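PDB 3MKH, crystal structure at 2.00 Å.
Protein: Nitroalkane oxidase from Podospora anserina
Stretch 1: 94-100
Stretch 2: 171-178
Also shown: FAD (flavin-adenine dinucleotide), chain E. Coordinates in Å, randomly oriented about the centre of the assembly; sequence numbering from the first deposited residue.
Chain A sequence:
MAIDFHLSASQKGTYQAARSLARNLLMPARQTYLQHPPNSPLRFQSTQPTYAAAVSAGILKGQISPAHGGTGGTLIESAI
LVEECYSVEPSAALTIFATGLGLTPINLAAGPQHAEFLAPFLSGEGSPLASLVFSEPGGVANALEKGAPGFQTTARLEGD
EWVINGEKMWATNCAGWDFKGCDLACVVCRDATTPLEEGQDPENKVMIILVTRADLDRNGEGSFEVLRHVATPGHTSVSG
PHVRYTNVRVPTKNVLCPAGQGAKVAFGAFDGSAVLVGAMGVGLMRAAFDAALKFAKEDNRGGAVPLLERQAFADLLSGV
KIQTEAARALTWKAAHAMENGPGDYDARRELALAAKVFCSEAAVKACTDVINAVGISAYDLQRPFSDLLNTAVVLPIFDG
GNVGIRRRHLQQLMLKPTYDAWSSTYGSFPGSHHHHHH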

# COMPACT_ATOMS: atom_id res chain seq x y z
N LEU A 94 19.01 -15.24 17.09
CA LEU A 94 17.72 -15.46 17.73
C LEU A 94 17.83 -16.50 18.86
O LEU A 94 17.18 -16.38 19.90
CB LEU A 94 16.67 -15.88 16.70
CG LEU A 94 15.25 -16.01 17.29
CD1 LEU A 94 14.87 -14.72 18.00
CD2 LEU A 94 14.25 -16.36 16.21
N THR A 95 18.67 -17.52 18.66
CA THR A 95 18.85 -18.53 19.71
C THR A 95 19.34 -17.87 21.00
O THR A 95 18.84 -18.17 22.09
CB THR A 95 19.80 -19.63 19.25
OG1 THR A 95 19.18 -20.35 18.18
CG2 THR A 95 20.10 -20.61 20.38
N ILE A 96 20.29 -16.96 20.86
CA ILE A 96 20.78 -16.20 22.00
C ILE A 96 19.69 -15.30 22.58
O ILE A 96 19.46 -15.32 23.79
CB ILE A 96 22.02 -15.37 21.62
CG1 ILE A 96 23.14 -16.31 21.20
CG2 ILE A 96 22.46 -14.51 22.79
CD1 ILE A 96 24.34 -15.61 20.58
N PHE A 97 19.04 -14.51 21.75
CA PHE A 97 17.99 -13.61 22.25
C PHE A 97 16.84 -14.37 22.90
O PHE A 97 16.21 -13.87 23.85
CB PHE A 97 17.47 -12.70 21.12
CG PHE A 97 18.54 -11.86 20.49
CD1 PHE A 97 19.66 -11.48 21.23
CD2 PHE A 97 18.44 -11.44 19.18
CE1 PHE A 97 20.65 -10.70 20.67
CE2 PHE A 97 19.42 -10.66 18.60
CZ PHE A 97 20.54 -10.28 19.35
N ALA A 98 16.55 -15.57 22.41
CA ALA A 98 15.45 -16.37 22.94
C ALA A 98 15.71 -16.78 24.40
O ALA A 98 14.78 -16.89 25.20
CB ALA A 98 15.23 -17.61 22.07
N THR A 99 16.97 -16.99 24.75
CA THR A 99 17.30 -17.29 26.16
C THR A 99 16.98 -16.04 26.98
O THR A 99 16.51 -16.14 28.11
CB THR A 99 18.78 -17.69 26.33
OG1 THR A 99 18.96 -19.03 25.87
CG2 THR A 99 19.23 -17.58 27.79
N GLY A 100 17.20 -14.87 26.41
CA GLY A 100 16.88 -13.63 27.10
C GLY A 100 15.38 -13.50 27.34
O GLY A 100 14.95 -13.05 28.40
N ALA A 171 8.30 -22.86 20.88
CA ALA A 171 8.98 -22.22 22.00
C ALA A 171 10.49 -22.39 21.88
O ALA A 171 11.07 -23.43 22.21
CB ALA A 171 8.47 -22.73 23.33
N THR A 172 11.12 -21.33 21.41
CA THR A 172 12.52 -21.38 21.05
C THR A 172 13.41 -21.85 22.20
O THR A 172 13.32 -21.33 23.31
CB THR A 172 12.98 -19.99 20.57
OG1 THR A 172 12.14 -19.57 19.48
CG2 THR A 172 14.42 -20.03 20.12
N ASN A 173 14.25 -22.85 21.92
CA ASN A 173 15.20 -23.41 22.89
C ASN A 173 14.63 -24.44 23.88
O ASN A 173 15.40 -25.05 24.61
CB ASN A 173 15.88 -22.30 23.74
CG ASN A 173 16.80 -21.39 22.95
OD1 ASN A 173 17.18 -20.30 23.45
ND2 ASN A 173 17.19 -21.80 21.76
N CYS A 174 13.31 -24.62 23.93
CA CYS A 174 12.72 -25.40 25.02
C CYS A 174 13.25 -26.84 25.13
O CYS A 174 13.23 -27.43 26.22
CB CYS A 174 11.19 -25.42 24.94
SG CYS A 174 10.54 -26.37 23.53
N ALA A 175 13.73 -27.39 24.02
CA ALA A 175 14.18 -28.79 24.04
C ALA A 175 15.66 -28.97 24.38
O ALA A 175 16.13 -30.09 24.58
CB ALA A 175 13.83 -29.47 22.70
N GLY A 176 16.42 -27.87 24.47
CA GLY A 176 17.83 -27.94 24.84
C GLY A 176 18.72 -28.43 23.72
O GLY A 176 18.23 -28.78 22.64
N TRP A 177 20.03 -28.47 23.96
CA TRP A 177 20.98 -28.86 22.92
C TRP A 177 20.82 -30.31 22.47
O TRP A 177 21.09 -30.64 21.31
CB TRP A 177 22.42 -28.63 23.39
CG TRP A 177 22.74 -27.21 23.68
CD1 TRP A 177 23.04 -26.66 24.90
CD2 TRP A 177 22.80 -26.13 22.73
NE1 TRP A 177 23.28 -25.32 24.77
CE2 TRP A 177 23.14 -24.96 23.45
CE3 TRP A 177 22.60 -26.04 21.34
CZ2 TRP A 177 23.27 -23.72 22.84
CZ3 TRP A 177 22.74 -24.79 20.73
CH2 TRP A 177 23.08 -23.65 21.49
N ASP A 178 20.39 -31.17 23.39
CA ASP A 178 20.31 -32.60 23.13
C ASP A 178 18.85 -33.06 22.98
O ASP A 178 18.57 -34.26 22.92
CB ASP A 178 21.05 -33.41 24.21
CG ASP A 178 20.38 -33.35 25.57
OD1 ASP A 178 19.35 -32.64 25.73
OD2 ASP A 178 20.89 -34.01 26.50
PA FAD E . -2.32 -18.02 16.62
O1A FAD E . -3.16 -18.38 17.76
O2A FAD E . -1.54 -19.06 15.95
O5B FAD E . -3.25 -17.28 15.53
C5B FAD E . -3.05 -17.48 14.14
C4B FAD E . -3.82 -16.47 13.27
O4B FAD E . -5.23 -16.65 13.48
C3B FAD E . -3.53 -15.03 13.69
O3B FAD E . -2.42 -14.53 12.95
C2B FAD E . -4.80 -14.31 13.27
O2B FAD E . -4.71 -13.94 11.89
C1B FAD E . -5.89 -15.36 13.45
N9A FAD E . -6.57 -15.11 14.75
C8A FAD E . -6.61 -15.94 15.79
N7A FAD E . -7.30 -15.39 16.78
C5A FAD E . -7.70 -14.19 16.37
C6A FAD E . -8.45 -13.18 16.96
N6A FAD E . -8.91 -13.31 18.20
N1A FAD E . -8.69 -12.07 16.26
C2A FAD E . -8.24 -11.93 15.02
N3A FAD E . -7.53 -12.88 14.44
C4A FAD E . -7.24 -14.02 15.08
N1 FAD E . 6.59 -18.99 21.15
C2 FAD E . 6.94 -19.07 22.49
O2 FAD E . 6.10 -19.38 23.32
N3 FAD E . 8.25 -18.78 22.88
C4 FAD E . 9.21 -18.43 21.94
O4 FAD E . 10.36 -18.18 22.30
C4X FAD E . 8.85 -18.35 20.60
N5 FAD E . 9.79 -17.99 19.63
C5X FAD E . 9.51 -18.26 18.28
C6 FAD E . 10.52 -18.24 17.33
C7 FAD E . 10.23 -18.51 16.00
C7M FAD E . 11.33 -18.49 14.94
C8 FAD E . 8.92 -18.80 15.62
C8M FAD E . 8.59 -19.10 14.16
C9 FAD E . 7.92 -18.81 16.58
C9A FAD E . 8.21 -18.54 17.91
N10 FAD E . 7.20 -18.56 18.87
C10 FAD E . 7.55 -18.63 20.21
C1' FAD E . 5.77 -18.49 18.48
C2' FAD E . 5.32 -17.03 18.32
O2' FAD E . 5.42 -16.36 19.57
C3' FAD E . 3.89 -16.90 17.76
O3' FAD E . 3.66 -15.53 17.46
C4' FAD E . 2.80 -17.36 18.74
O4' FAD E . 2.68 -18.78 18.71
C5' FAD E . 1.45 -16.74 18.37
O5' FAD E . 1.12 -17.01 17.01
P FAD E . -0.08 -16.24 16.30
O1P FAD E . 0.02 -14.81 16.63
O2P FAD E . -0.13 -16.63 14.89
O3P FAD E . -1.35 -16.83 17.10

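The most unusual feature of this contact is the buried side-chain amide of Asn173, set beside a backbone carbonyl within a helix, whose orientation is in doubt. As modelled, Thr95 O and Asn173 OD1 lie 3.0 Å apart, a separation at which two acceptors would repel, and Thr99 OG1 is 3.3 Å from the same OD1. The amide of Asn173 is probably turned over in the model. Density at 2.00 Å seldom separates nitrogen from oxygen, so such a group has to be judged by its neighbours, and with the side chain turned back either approach may be a hydrogen bond.

The example illustrates a general principle: a loop without regular structure can be fitted to a helix by tight turns that fix its backbone while a few side chains reach across. Here the helical segment 94-100 meets the loop 171-178, far away in sequence, and the two together bury 248 Å² of surface. Two overlapping turns shape the loop. A type II turn from Ala171 to Cys174 is closed by the hydrogen bond from Cys174 N to Ala171 O (3.1 Å), and a type I turn from Asn173 to Gly176 by that from Gly176 N to Asn173 O (3.0 Å). Asn173 occupies the third position of the first turn with a phi of 81°, a conformation that asparagine tolerates better than most residues with a side chain. Gly176, at a phi of 76°, has a backbone geometry that favours glycine.

From this scaffold Thr172 and Asn173 both direct their CA-to-CB bonds toward the helix. Asn173, with chi1 in the m well, has the largest area covered by the other stretch, and its side chain lies along the helix between Thr95 and Thr99, one turn apart. The helix is closely approached at Ala98, whose CA-to-CB bond points toward the loop. Its methyl group packs tightly against Thr172, with Ala98 CB and Thr172 CG2 separated by 3.2 Å, shorter than the usual contact between methyl groups, and a short side chain suits so narrow a gap: the CA atoms of these two residues are just 6.1 Å apart. Ala98 is also held in the helix by a hydrogen bond from its N to Leu94 O (2.7 Å).

Thr95 adds a nonpolar element. Its CA-to-CB bond points sideways, yet its methyl carbon CG2 lies 4.4 Å from Trp177 CH2, where the far end of the indole comes nearer the helix than its CA-to-CB direction would suggest. Thr95 is buried, with its carbonyl near the asparagine amide and its methyl near an aromatic ring.

The flavin of this nitroalkane oxidase borders the contact. Thr172 N makes a weak hydrogen bond to FAD O4 (3.4 Å), and Thr172 OG1 lies 2.8 Å from FAD N5, while Thr172 CG2 packs on Ala98. From the helix, Leu94 CD2 comes within 3.8 Å of FAD C7M, so both stretches touch the same cofactor.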